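Local coordinates for protein putative pectin lyase (Geobacillus virus E2, PDB 7CHU) that forms the trimeric tailspike of a deep-sea thermophilic bacteriophage and, as a putative pectin lyase, probably recognises or cleaves host surface polysaccharide, at residues L225-L233 and C258-S266; S295-H306 and Y320-F328. All coordinates share one frame; numbering follows the deposited sequence.

The chain runs through a right-handed parallel beta-helix, and both contacts join one coil to the next. Contact 1 comes first. Residues 225-233 leave strand 220-228, and 24 residues later 258-266 returns beside them along strand 259-261. Contact 2 opens only after this loop has closed. The long turn 295-306 follows strand 288-290, and 13 residues on, strand 320-324 and its turn come back against it. The loops therefore lie in series and neither nest nor cross. The centres of contact 1 and contact 2 are about 12 Å apart. They meet where Ser266 OG of contact 1 lies 2.5 Å from Pro305 O, a probable hydrogen bond.

Contact 1 of 2, residues L225-L233 and C258-S266; sequences LYNTDNGDL and CHFEANNGS
Tyr226 and His259 pair side by side on two parallel strands. The tyrosine edge points at the imidazole face, with ring planes at 63°. Tyr226 CE1 sits over the centre of that face, 3.6 Å from His259 CE1. The imidazole is held from its far end as well: His259 NE2 gives a nearly straight bond to the anti lone pair of Glu261 OE1 at 2.7 Å. This should fix the rotation of the ring.

Asn263 can be followed outward. Its CB lies 3.8 Å from Asn230 O. Its CG stands beside its own backbone N (chi1 -85°), which swings the amide toward 225-233. OD1 takes Asn230 N at 2.7 Å in its carbonyl plane. ND2 gives a bond to Asn227 OD1 at 3.1 Å and a weak one to Asn227 O, and it is also hydrogen-bonded to His267 ND1. Asn227 OD1 is gripped twice, because Asn230 ND2 reaches it from the opposite face. Asn230 ND2 also bonds Val204 O. These asparagines tie consecutive coils together at the strand ends.

Beyond them, Asn264 N bonds Asn230 O at 2.8 Å. A water accepts from Asn264 ND2 and gives to Asp229 OD1, while Asn264 OD1 is hydrogen-bonded to Lys292 NZ.

Strand 226-228 lies between strand 202-205 and strand 259-261, which in turn pairs with strand 288-290. Phe260 packs on Val240 of strand 240-243 and nearly parallel to Phe289, while Tyr226 meets Leu196 of the second subunit.

Contact 2 of 2, residues S295-H306 and Y320-F328; sequences SALPGNNPNTPH and YFYQCNNDF
His306 turns CG beside its backbone N (chi1 -85°), and this lays its imidazole against strand 320-324. Asn325 instead has CG opposite its backbone N (chi1 -174°), which stretches its amide out to the loop 295-306. His306 NE2 donates to Tyr322 O at 2.9 Å, approaching from above the carbonyl plane. Phe328 covers one face of the imidazole. The phenylalanine presents its edge to that face, CD1 lying 3.9 Å from His306 CD2, with the planes at 75°. Phe321 CD2 comes to 4.0 Å from His306 CB.

Asn325 ND2 bonds Asn301 O at 3.2 Å, tilted from the carbonyl plane. The same amide runs obliquely past the Pro298 ring, whose CB lies 3.7 Å from Asn325 OD1. A water accepts from Asn325 N and gives to Pro302 O, so the backbone of Asn325 is joined to the loop too.

The loop that follows strand 288-290 packs here on strand 320-324, and the turn after it, of the next coil of the right-handed parallel beta-helix, the fold of the pectate lyase-like families. In the earlier coil the turn is enlarged. It carries a cis peptide before Pro298 and a type II' beta turn from Pro298 to Asn301. Asn301 N and Asn301 ND2 hold Pro298 O from opposite faces, and Asn301 OD1 takes the backbone N of Asp293.

Asn326 ND2 crosses to Asn303 OD1 at 3.0 Å, with the two amides well out of parallel. Its other end, Asn326 OD1, accepts from Asp327 N and from Lys330 NZ. Leu297 CD1 rests 3.6 Å from Cys324 O, and the leucine also touches Asn345 of strand 342-346, one coil beyond strand 320-324.

Contact 1 of 2, residues L225-L233 and C258-S266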
loop_
_atom_site.group_PDB
_atom_site.type_symbol
_atom_site.label_atom_id
_atom_site.label_comp_id
_atom_site.label_asym_id
_atom_site.label_seq_id
_atom_site.Cartn_x
_atom_site.Cartn_y
_atom_site.Cartn_z
ATOM N N LEU A 225 4.341 -11.651 -5.876
ATOM C CA LEU A 225 5.388 -12.632 -6.163
ATOM C C LEU A 225 5.720 -13.444 -4.915
ATOM O O LEU A 225 5.849 -12.896 -3.813
ATOM C CB LEU A 225 6.651 -11.935 -6.683
ATOM C CG LEU A 225 7.963 -12.740 -6.693
ATOM C CD1 LEU A 225 7.932 -13.856 -7.737
ATOM C CD2 LEU A 225 9.184 -11.860 -6.920
ATOM N N TYR A 226 5.856 -14.756 -5.096
ATOM C CA TYR A 226 6.291 -15.689 -4.056
ATOM C C TYR A 226 7.657 -16.237 -4.481
ATOM O O TYR A 226 7.773 -16.879 -5.529
ATOM C CB TYR A 226 5.264 -16.802 -3.906
ATOM C CG TYR A 226 5.483 -17.817 -2.819
ATOM C CD1 TYR A 226 5.911 -17.440 -1.550
ATOM C CD2 TYR A 226 5.208 -19.161 -3.051
ATOM C CE1 TYR A 226 6.074 -18.385 -0.529
ATOM C CE2 TYR A 226 5.367 -20.108 -2.051
ATOM C CZ TYR A 226 5.800 -19.717 -0.787
ATOM O OH TYR A 226 5.965 -20.664 0.210
ATOM N N ASN A 227 8.686 -15.997 -3.671
ATOM C CA ASN A 227 10.079 -16.222 -4.074
ATOM C C ASN A 227 10.789 -16.908 -2.909
ATOM O O ASN A 227 11.057 -16.259 -1.891
ATOM C CB ASN A 227 10.726 -14.883 -4.448
ATOM C CG ASN A 227 12.140 -15.031 -5.002
ATOM O OD1 ASN A 227 13.033 -15.505 -4.307
ATOM N ND2 ASN A 227 12.351 -14.594 -6.245
ATOM N N THR A 228 11.028 -18.222 -3.009
ATOM C CA THR A 228 11.660 -18.963 -1.915
ATOM C C THR A 228 12.702 -19.944 -2.442
ATOM O O THR A 228 12.630 -20.394 -3.587
ATOM C CB THR A 228 10.653 -19.770 -1.057
ATOM O OG1 THR A 228 10.412 -21.052 -1.658
ATOM C CG2 THR A 228 9.330 -19.037 -0.932
ATOM N N ASP A 229 13.679 -20.276 -1.574
ATOM C CA ASP A 229 14.643 -21.361 -1.807
ATOM C C ASP A 229 15.463 -21.147 -3.080
ATOM O O ASP A 229 15.827 -22.101 -3.765
ATOM C CB ASP A 229 13.941 -22.728 -1.857
ATOM C CG ASP A 229 13.274 -23.088 -0.538
ATOM O OD1 ASP A 229 13.975 -23.622 0.338
ATOM O OD2 ASP A 229 12.061 -22.817 -0.373
ATOM N N ASN A 230 15.762 -19.897 -3.411
ATOM C CA ASN A 230 16.482 -19.562 -4.630
ATOM C C ASN A 230 17.909 -19.137 -4.312
ATOM O O ASN A 230 18.216 -18.735 -3.199
ATOM C CB ASN A 230 15.776 -18.435 -5.381
ATOM C CG ASN A 230 14.416 -18.860 -5.922
ATOM O OD1 ASN A 230 14.276 -19.938 -6.511
ATOM N ND2 ASN A 230 13.409 -18.008 -5.724
ATOM N N GLY A 231 18.773 -19.192 -5.320
ATOM C CA GLY A 231 20.108 -18.640 -5.185
ATOM C C GLY A 231 21.097 -19.620 -4.591
ATOM O O GLY A 231 20.825 -20.806 -4.392
ATOM N N ASP A 232 22.287 -19.089 -4.303
ATOM C CA ASP A 232 23.419 -19.860 -3.812
ATOM C C ASP A 232 24.502 -18.866 -3.424
ATOM O O ASP A 232 25.185 -18.317 -4.294
ATOM C CB ASP A 232 23.934 -20.840 -4.883
ATOM C CG ASP A 232 25.148 -21.681 -4.406
ATOM O OD1 ASP A 232 25.790 -21.360 -3.400
ATOM O OD2 ASP A 232 25.487 -22.676 -5.071
ATOM N N LEU A 233 24.654 -18.626 -2.129
ATOM C CA LEU A 233 25.579 -17.588 -1.679
ATOM C C LEU A 233 27.000 -17.859 -2.153
ATOM O O LEU A 233 27.732 -16.921 -2.503
ATOM C CB LEU A 233 25.553 -17.481 -0.161
ATOM C CG LEU A 233 26.453 -16.357 0.334
ATOM C CD1 LEU A 233 25.985 -15.049 -0.273
ATOM C CD2 LEU A 233 26.378 -16.312 1.841
ATOM N N CYS A 258 4.816 -8.688 -1.927
ATOM C CA CYS A 258 5.610 -9.826 -2.360
ATOM C C CYS A 258 6.097 -10.600 -1.137
ATOM O O CYS A 258 6.142 -10.072 -0.027
ATOM C CB CYS A 258 6.770 -9.344 -3.220
ATOM S SG CYS A 258 6.158 -8.751 -4.838
ATOM N N HIS A 259 6.497 -11.853 -1.356
ATOM C CA HIS A 259 6.809 -12.783 -0.262
ATOM C C HIS A 259 8.157 -13.438 -0.567
ATOM O O HIS A 259 8.233 -14.284 -1.461
ATOM C CB HIS A 259 5.685 -13.815 -0.136
ATOM C CG HIS A 259 5.868 -14.844 0.942
ATOM N ND1 HIS A 259 4.814 -15.601 1.411
ATOM C CD2 HIS A 259 6.964 -15.285 1.607
ATOM C CE1 HIS A 259 5.244 -16.437 2.340
ATOM N NE2 HIS A 259 6.545 -16.264 2.482
ATOM N N PHE A 260 9.211 -13.051 0.167
ATOM C CA PHE A 260 10.560 -13.599 -0.007
ATOM C C PHE A 260 10.900 -14.414 1.232
ATOM O O PHE A 260 10.861 -13.881 2.342
ATOM C CB PHE A 260 11.602 -12.493 -0.204
ATOM C CG PHE A 260 11.294 -11.540 -1.332
ATOM C CD1 PHE A 260 11.687 -11.835 -2.621
ATOM C CD2 PHE A 260 10.618 -10.345 -1.096
ATOM C CE1 PHE A 260 11.393 -10.957 -3.682
ATOM C CE2 PHE A 260 10.319 -9.460 -2.131
ATOM C CZ PHE A 260 10.712 -9.765 -3.437
ATOM N N GLU A 261 11.188 -15.702 1.064
ATOM C CA GLU A 261 11.380 -16.523 2.256
ATOM C C GLU A 261 12.439 -17.586 2.016
ATOM O O GLU A 261 12.445 -18.223 0.969
ATOM C CB GLU A 261 10.070 -17.200 2.686
ATOM C CG GLU A 261 10.258 -18.070 3.935
ATOM C CD GLU A 261 8.960 -18.373 4.660
ATOM O OE1 GLU A 261 7.882 -17.950 4.193
ATOM O OE2 GLU A 261 9.026 -19.040 5.705
ATOM N N ALA A 262 13.315 -17.787 3.008
ATOM C CA ALA A 262 14.266 -18.904 3.015
ATOM C C ALA A 262 15.074 -18.980 1.717
ATOM O O ALA A 262 15.265 -20.048 1.138
ATOM C CB ALA A 262 13.547 -20.235 3.290
ATOM N N ASN A 263 15.554 -17.846 1.242
ATOM C CA ASN A 263 16.409 -17.904 0.071
ATOM C C ASN A 263 17.825 -18.254 0.496
ATOM O O ASN A 263 18.200 -18.089 1.659
ATOM C CB ASN A 263 16.348 -16.585 -0.686
ATOM C CG ASN A 263 15.150 -16.540 -1.647
ATOM O OD1 ASN A 263 14.933 -17.472 -2.435
ATOM N ND2 ASN A 263 14.354 -15.488 -1.548
ATOM N N ASN A 264 18.591 -18.816 -0.438
ATOM C CA ASN A 264 19.949 -19.222 -0.122
ATOM C C ASN A 264 20.977 -18.148 -0.452
ATOM O O ASN A 264 22.106 -18.211 0.043
ATOM C CB ASN A 264 20.255 -20.553 -0.817
ATOM C CG ASN A 264 19.401 -21.660 -0.260
ATOM O OD1 ASN A 264 19.445 -21.917 0.931
ATOM N ND2 ASN A 264 18.559 -22.265 -1.089
ATOM N N GLY A 265 20.613 -17.171 -1.271
ATOM C CA GLY A 265 21.321 -15.918 -1.341
ATOM C C GLY A 265 20.560 -14.853 -0.591
ATOM O O GLY A 265 19.672 -15.139 0.223
ATOM N N SER A 266 20.896 -13.598 -0.876
ATOM C CA SER A 266 20.049 -12.496 -0.432
ATOM C C SER A 266 18.659 -12.587 -1.066
ATOM O O SER A 266 18.506 -13.057 -2.193
ATOM C CB SER A 266 20.706 -11.171 -0.796
ATOM O OG SER A 266 21.790 -10.907 0.095
HETATM O O HOH W 1 18.495 -22.395 -3.918
HETATM O O HOH W 2 16.813 -24.297 0.087
#

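Contact 2 of 2, residues S295-H306 and Y320-F328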
loop_
_atom_site.group_PDB
_atom_site.type_symbol
_atom_site.label_atom_id
_atom_site.label_comp_id
_atom_site.label_asym_id
_atom_site.label_seq_id
_atom_site.Cartn_x
_atom_site.Cartn_y
_atom_site.Cartn_z
ATOM N N SER A 295 15.113 -21.491 13.922
ATOM C CA SER A 295 15.463 -22.156 15.178
ATOM C C SER A 295 16.621 -21.468 15.896
ATOM O O SER A 295 16.685 -21.498 17.130
ATOM C CB SER A 295 15.807 -23.628 14.911
ATOM O OG SER A 295 17.104 -23.759 14.347
ATOM N N ALA A 296 17.527 -20.830 15.159
ATOM C CA ALA A 296 18.737 -20.262 15.740
ATOM C C ALA A 296 19.311 -19.221 14.792
ATOM O O ALA A 296 19.145 -19.300 13.573
ATOM C CB ALA A 296 19.790 -21.338 16.016
ATOM N N LEU A 297 20.018 -18.256 15.373
ATOM C CA LEU A 297 20.744 -17.246 14.615
ATOM C C LEU A 297 22.166 -17.220 15.159
ATOM O O LEU A 297 22.350 -17.058 16.375
ATOM C CB LEU A 297 20.054 -15.890 14.754
ATOM C CG LEU A 297 20.580 -14.774 13.863
ATOM C CD1 LEU A 297 20.223 -15.021 12.397
ATOM C CD2 LEU A 297 20.024 -13.445 14.361
ATOM N N PRO A 298 23.203 -17.403 14.335
ATOM C CA PRO A 298 23.292 -17.590 12.884
ATOM C C PRO A 298 22.535 -18.804 12.380
ATOM O O PRO A 298 21.930 -18.717 11.311
ATOM C CB PRO A 298 24.802 -17.771 12.641
ATOM C CG PRO A 298 25.453 -17.188 13.823
ATOM C CD PRO A 298 24.532 -17.447 14.965
ATOM N N GLY A 299 22.556 -19.894 13.153
ATOM C CA GLY A 299 21.970 -21.147 12.705
ATOM C C GLY A 299 22.376 -21.475 11.280
ATOM O O GLY A 299 23.535 -21.324 10.889
ATOM N N ASN A 300 21.400 -21.911 10.481
ATOM C CA ASN A 300 21.603 -22.271 9.082
ATOM C C ASN A 300 21.373 -21.086 8.140
ATOM O O ASN A 300 21.147 -21.280 6.941
ATOM C CB ASN A 300 20.667 -23.434 8.723
ATOM C CG ASN A 300 20.969 -24.049 7.368
ATOM O OD1 ASN A 300 20.054 -24.468 6.643
ATOM N ND2 ASN A 300 22.252 -24.103 7.011
ATOM N N ASN A 301 21.371 -19.881 8.662
ATOM C CA ASN A 301 20.976 -18.763 7.825
ATOM C C ASN A 301 22.172 -18.230 7.054
ATOM O O ASN A 301 23.262 -18.082 7.616
ATOM C CB ASN A 301 20.366 -17.644 8.670
ATOM C CG ASN A 301 19.083 -18.070 9.350
ATOM O OD1 ASN A 301 18.025 -18.146 8.698
ATOM N ND2 ASN A 301 19.156 -18.362 10.660
ATOM N N PRO A 302 21.999 -17.933 5.770
ATOM C CA PRO A 302 23.151 -17.510 4.965
ATOM C C PRO A 302 23.668 -16.159 5.425
ATOM O O PRO A 302 22.900 -15.271 5.813
ATOM C CB PRO A 302 22.594 -17.451 3.534
ATOM C CG PRO A 302 21.088 -17.294 3.706
ATOM C CD PRO A 302 20.753 -18.034 4.988
ATOM N N ASN A 303 24.993 -16.023 5.392
ATOM C CA ASN A 303 25.683 -14.804 5.800
ATOM C C ASN A 303 25.629 -13.816 4.641
ATOM O O ASN A 303 26.570 -13.665 3.865
ATOM C CB ASN A 303 27.120 -15.120 6.211
ATOM C CG ASN A 303 27.871 -13.906 6.737
ATOM O OD1 ASN A 303 27.325 -12.805 6.841
ATOM N ND2 ASN A 303 29.145 -14.108 7.058
ATOM N N THR A 304 24.499 -13.120 4.545
ATOM C CA THR A 304 24.217 -12.197 3.457
ATOM C C THR A 304 22.989 -11.381 3.846
ATOM O O THR A 304 22.114 -11.886 4.560
ATOM C CB THR A 304 23.992 -12.972 2.142
ATOM O OG1 THR A 304 23.969 -12.075 1.021
ATOM C CG2 THR A 304 22.705 -13.790 2.197
ATOM N N PRO A 305 22.911 -10.119 3.449
ATOM C CA PRO A 305 21.779 -9.300 3.887
ATOM C C PRO A 305 20.483 -9.759 3.239
ATOM O O PRO A 305 20.485 -10.386 2.173
ATOM C CB PRO A 305 22.166 -7.885 3.447
ATOM C CG PRO A 305 23.126 -8.097 2.315
ATOM C CD PRO A 305 23.874 -9.355 2.644
ATOM N N HIS A 306 19.372 -9.499 3.939
ATOM C CA HIS A 306 18.061 -9.768 3.354
ATOM C C HIS A 306 17.859 -8.908 2.124
ATOM O O HIS A 306 17.347 -9.384 1.112
ATOM C CB HIS A 306 16.918 -9.524 4.357
ATOM C CG HIS A 306 16.622 -10.696 5.252
ATOM N ND1 HIS A 306 17.543 -11.683 5.519
ATOM C CD2 HIS A 306 15.496 -11.044 5.929
ATOM C CE1 HIS A 306 17.007 -12.577 6.334
ATOM N NE2 HIS A 306 15.762 -12.219 6.589
ATOM N N TYR A 320 8.334 -6.216 6.206
ATOM C CA TYR A 320 8.562 -7.095 7.343
ATOM C C TYR A 320 9.887 -7.827 7.137
ATOM O O TYR A 320 10.073 -8.507 6.116
ATOM C CB TYR A 320 7.397 -8.081 7.466
ATOM C CG TYR A 320 7.672 -9.334 8.281
ATOM C CD1 TYR A 320 8.033 -9.269 9.628
ATOM C CD2 TYR A 320 7.547 -10.586 7.695
ATOM C CE1 TYR A 320 8.268 -10.425 10.364
ATOM C CE2 TYR A 320 7.775 -11.729 8.404
ATOM C CZ TYR A 320 8.135 -11.649 9.727
ATOM O OH TYR A 320 8.358 -12.827 10.379
ATOM N N PHE A 321 10.805 -7.673 8.092
ATOM C CA PHE A 321 12.113 -8.314 8.061
ATOM C C PHE A 321 12.257 -9.204 9.283
ATOM O O PHE A 321 12.001 -8.752 10.408
ATOM C CB PHE A 321 13.239 -7.272 8.064
ATOM C CG PHE A 321 13.349 -6.491 6.779
ATOM C CD1 PHE A 321 12.536 -5.374 6.555
ATOM C CD2 PHE A 321 14.266 -6.872 5.803
ATOM C CE1 PHE A 321 12.624 -4.654 5.363
ATOM C CE2 PHE A 321 14.374 -6.153 4.604
ATOM C CZ PHE A 321 13.564 -5.042 4.388
ATOM N N TYR A 322 12.697 -10.448 9.078
ATOM C CA TYR A 322 12.848 -11.368 10.201
ATOM C C TYR A 322 13.972 -12.360 9.934
ATOM O O TYR A 322 14.055 -12.925 8.839
ATOM C CB TYR A 322 11.527 -12.109 10.472
ATOM C CG TYR A 322 11.680 -13.335 11.335
ATOM C CD1 TYR A 322 12.002 -13.223 12.674
ATOM C CD2 TYR A 322 11.530 -14.601 10.799
ATOM C CE1 TYR A 322 12.155 -14.348 13.462
ATOM C CE2 TYR A 322 11.676 -15.723 11.567
ATOM C CZ TYR A 322 11.980 -15.595 12.901
ATOM O OH TYR A 322 12.142 -16.726 13.661
ATOM N N GLN A 323 14.832 -12.554 10.942
ATOM C CA GLN A 323 15.824 -13.625 10.989
ATOM C C GLN A 323 16.863 -13.530 9.867
ATOM O O GLN A 323 16.729 -14.183 8.824
ATOM C CB GLN A 323 15.121 -14.983 10.958
ATOM C CG GLN A 323 15.967 -16.175 11.435
ATOM C CD GLN A 323 16.056 -16.274 12.967
ATOM O OE1 GLN A 323 15.715 -15.332 13.680
ATOM N NE2 GLN A 323 16.555 -17.404 13.467
ATOM N N CYS A 324 17.891 -12.689 10.072
ATOM C CA CYS A 324 18.997 -12.468 9.104
ATOM C C CYS A 324 20.381 -12.562 9.709
ATOM O O CYS A 324 20.684 -11.876 10.679
ATOM C CB CYS A 324 18.792 -11.110 8.433
ATOM S SG CYS A 324 20.089 -10.610 7.284
ATOM N N ASN A 325 21.233 -13.389 9.114
ATOM C CA ASN A 325 22.609 -13.511 9.570
ATOM C C ASN A 325 23.506 -12.464 8.903
ATOM O O ASN A 325 24.517 -12.801 8.287
ATOM C CB ASN A 325 23.112 -14.925 9.268
ATOM C CG ASN A 325 24.484 -15.199 9.844
ATOM O OD1 ASN A 325 24.918 -14.551 10.798
ATOM N ND2 ASN A 325 25.180 -16.173 9.266
ATOM N N ASN A 326 23.150 -11.193 9.079
ATOM C CA ASN A 326 23.792 -10.059 8.407
ATOM C C ASN A 326 22.993 -8.802 8.739
ATOM O O ASN A 326 22.191 -8.815 9.671
ATOM C CB ASN A 326 23.870 -10.266 6.889
ATOM C CG ASN A 326 25.015 -9.490 6.252
ATOM O OD1 ASN A 326 24.912 -8.287 6.021
ATOM N ND2 ASN A 326 26.115 -10.183 5.974
ATOM N N ASP A 327 23.237 -7.702 8.033
ATOM C CA ASP A 327 22.337 -6.556 8.120
ATOM C C ASP A 327 21.049 -6.919 7.396
ATOM O O ASP A 327 21.083 -7.608 6.376
ATOM C CB ASP A 327 22.949 -5.306 7.488
ATOM C CG ASP A 327 24.359 -5.038 7.967
ATOM O OD1 ASP A 327 24.573 -4.977 9.197
ATOM O OD2 ASP A 327 25.255 -4.885 7.110
ATOM N N PHE A 328 19.911 -6.489 7.921
ATOM C CA PHE A 328 18.675 -6.699 7.201
ATOM C C PHE A 328 18.659 -5.913 5.876
ATOM O O PHE A 328 18.254 -6.443 4.840
ATOM C CB PHE A 328 17.477 -6.188 8.032
ATOM C CG PHE A 328 16.918 -7.187 9.018
ATOM C CD1 PHE A 328 16.508 -8.445 8.606
ATOM C CD2 PHE A 328 16.778 -6.851 10.361
ATOM C CE1 PHE A 328 15.989 -9.355 9.512
ATOM C CE2 PHE A 328 16.260 -7.756 11.271
ATOM C CZ PHE A 328 15.866 -9.011 10.845
HETATM O O HOH W 3 20.295 -14.603 6.530
#